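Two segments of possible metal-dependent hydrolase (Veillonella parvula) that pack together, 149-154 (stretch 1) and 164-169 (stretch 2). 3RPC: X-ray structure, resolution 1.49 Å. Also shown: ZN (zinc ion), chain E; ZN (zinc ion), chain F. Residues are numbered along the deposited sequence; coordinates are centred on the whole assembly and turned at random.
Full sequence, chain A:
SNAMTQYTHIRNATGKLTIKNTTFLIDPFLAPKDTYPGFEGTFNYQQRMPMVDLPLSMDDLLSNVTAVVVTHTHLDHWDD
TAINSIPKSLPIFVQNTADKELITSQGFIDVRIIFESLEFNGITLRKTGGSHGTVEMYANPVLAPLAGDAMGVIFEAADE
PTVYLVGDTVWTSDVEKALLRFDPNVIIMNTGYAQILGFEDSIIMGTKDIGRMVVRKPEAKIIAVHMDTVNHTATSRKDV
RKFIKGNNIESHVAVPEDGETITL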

# COMPACT_ATOMS: atom_id res chain seq x y z
N ASP A 149 -2.33 -4.89 -8.66
CA ASP A 149 -1.21 -4.40 -7.84
C ASP A 149 0.02 -4.20 -8.70
O ASP A 149 0.23 -4.93 -9.68
N ALA A 150 0.83 -3.21 -8.35
CA ALA A 150 2.09 -2.99 -9.05
C ALA A 150 3.07 -2.26 -8.14
O ALA A 150 2.80 -1.15 -7.69
N MSE A 151 4.20 -2.90 -7.85
CA MSE A 151 5.14 -2.33 -6.89
C MSE A 151 6.10 -1.34 -7.55
O MSE A 151 6.25 -1.32 -8.78
N GLY A 152 6.73 -0.53 -6.71
CA GLY A 152 7.97 0.11 -7.07
C GLY A 152 9.09 -0.59 -6.32
O GLY A 152 8.84 -1.49 -5.50
N VAL A 153 10.33 -0.21 -6.61
CA VAL A 153 11.48 -0.81 -5.95
C VAL A 153 12.51 0.27 -5.63
O VAL A 153 12.83 1.11 -6.47
N ILE A 154 13.00 0.25 -4.39
CA ILE A 154 14.14 1.05 -3.98
C ILE A 154 15.39 0.16 -4.04
O ILE A 154 15.40 -0.94 -3.50
N TYR A 164 15.13 4.92 -7.00
CA TYR A 164 13.71 4.64 -6.76
C TYR A 164 13.04 4.40 -8.10
O TYR A 164 12.83 5.34 -8.88
N LEU A 165 12.73 3.14 -8.39
CA LEU A 165 11.92 2.77 -9.54
C LEU A 165 10.47 2.88 -9.07
O LEU A 165 9.97 2.03 -8.35
N VAL A 166 9.80 3.96 -9.46
CA VAL A 166 8.52 4.27 -8.83
C VAL A 166 7.41 3.28 -9.22
O VAL A 166 6.56 2.91 -8.39
N GLY A 167 7.42 2.86 -10.48
CA GLY A 167 6.47 1.88 -10.97
C GLY A 167 5.16 2.46 -11.48
O GLY A 167 4.98 3.67 -11.55
N ASP A 168 4.25 1.57 -11.86
CA ASP A 168 2.94 1.97 -12.37
C ASP A 168 2.00 2.34 -11.23
O ASP A 168 1.18 1.53 -10.78
N THR A 169 2.14 3.58 -10.75
CA THR A 169 1.30 4.10 -9.68
C THR A 169 1.02 5.56 -9.96
O THR A 169 1.81 6.25 -10.60

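The two stretches run antiparallel, their end-to-end directions 173° apart, and bury 353 Å² between them. Backbone pairing holds one end together; waters join the other.

Tyr 164 pairs with Ile 154 as a non-hydrogen-bonded antiparallel bridge, and both side chains lie on the same face of the sheet. Tyr 164 has chi1 t. Ile 154 is m at both chi angles, and the end of its side chain comes nearer to stretch 2, so that Ile 154 CD1 lies 3.5 Å from Tyr 164 CB. The ring of Tyr 164 meets Val 153 O at its edge, near the ring plane.

Leu 165 sits opposite Val 153 in a hydrogen-bonded pair. Leu 165 N donates to Val 153 O at 2.8 Å, and Val 153 N donates to Leu 165 O at 2.9 Å. Their side chains share the other face of the sheet. Leu 165 is t, p and Val 153 is t. The side chains meet loosely, with Val 153 CG2 4.4 Å from Leu 165 CD2.

Val 166, with chi1 t, points away from stretch 1. Its backbone makes the contact instead. Val 166 O lies 3.4 Å from Gly 152 CA in a CA-H...O contact. The missing side chain of Gly 152 lets the backbones approach here; a CB would clash with Val 166 O and Leu 165 O. Water 2 donates to Val 166 O at 3.0 Å and to Ala 150 O at 2.9 Å, bridging the backbones.

Gly 167 also has no side chain. A CB would point toward stretch 1 and clash with Met 151 O, and the backbone angles by themselves call for glycine. Gly 167 CA lies 3.9 Å from Met 151 O. The selenomethionine side chain of Met 151 is p, t, t and points away.

Asp 168 is m. Its CB starts sideways, 4.2 Å from Ala 150 CB, which points toward stretch 2. The end of the Asp 168 side chain leads away to the metals. Asp 168 OD2 bridges both zinc ions, at 2.4 Å from ZN of chain E and 2.1 Å from ZN of chain F. Water 4 also binds both ions. Asp 168 OD1 is hydrogen-bonded elsewhere in the structure. Water 3 accepts from Asp 168 N and donates to Met 151 O, each at 2.8 Å. Water 1 lies within hydrogen-bonding reach of Ala 150 O and Asp 168 O.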

# COMPACT_ATOMS: atom_id res chain seq x y z
CB ASP A 149 -0.85 -5.41 -6.74
CG ASP A 149 -1.88 -5.48 -5.62
OD1 ASP A 149 -2.73 -4.56 -5.51
OD2 ASP A 149 -1.81 -6.45 -4.84
CB ALA A 150 1.86 -2.21 -10.36
CB MSE A 151 5.97 -3.44 -6.21
CG MSE A 151 6.99 -4.09 -7.13
SE MSE A 151 8.12 -5.34 -6.13
CE MSE A 151 9.01 -6.17 -7.68
CB VAL A 153 12.15 -1.88 -6.85
CG1 VAL A 153 13.30 -2.55 -6.10
CG2 VAL A 153 11.12 -2.90 -7.30
CB ILE A 154 13.94 1.58 -2.54
CG1 ILE A 154 12.98 2.79 -2.54
CG2 ILE A 154 15.27 1.96 -1.90
CD1 ILE A 154 13.61 4.07 -3.04
CB TYR A 164 13.05 5.83 -6.05
CG TYR A 164 11.58 5.68 -5.68
CD1 TYR A 164 10.95 4.43 -5.68
CD2 TYR A 164 10.83 6.80 -5.35
CE1 TYR A 164 9.59 4.32 -5.33
CE2 TYR A 164 9.50 6.69 -5.01
CZ TYR A 164 8.88 5.46 -5.01
OH TYR A 164 7.54 5.40 -4.67
CB LEU A 165 12.25 1.33 -9.95
CG LEU A 165 11.48 0.73 -11.11
CD1 LEU A 165 11.96 1.29 -12.44
CD2 LEU A 165 11.67 -0.80 -11.09
CB VAL A 166 8.08 5.70 -9.18
CG1 VAL A 166 6.74 6.03 -8.51
CG2 VAL A 166 9.15 6.69 -8.74
CB ASP A 168 2.33 0.84 -13.23
CG ASP A 168 2.76 0.91 -14.69
OD1 ASP A 168 3.73 1.61 -15.01
OD2 ASP A 168 2.10 0.25 -15.53
CB THR A 169 1.98 3.93 -8.31
OG1 THR A 169 1.14 4.47 -7.27
CG2 THR A 169 3.35 4.62 -8.28
ZN ZN E . 0.58 -1.59 -15.55
ZN ZN F . 2.53 0.16 -17.62
O HOH W 1 0.53 0.29 -8.29
O HOH W 2 4.00 1.43 -8.36
O HOH W 3 4.95 -1.11 -11.26
O HOH W 4 0.85 -1.42 -17.53
O HOH W 5 0.48 1.64 -18.03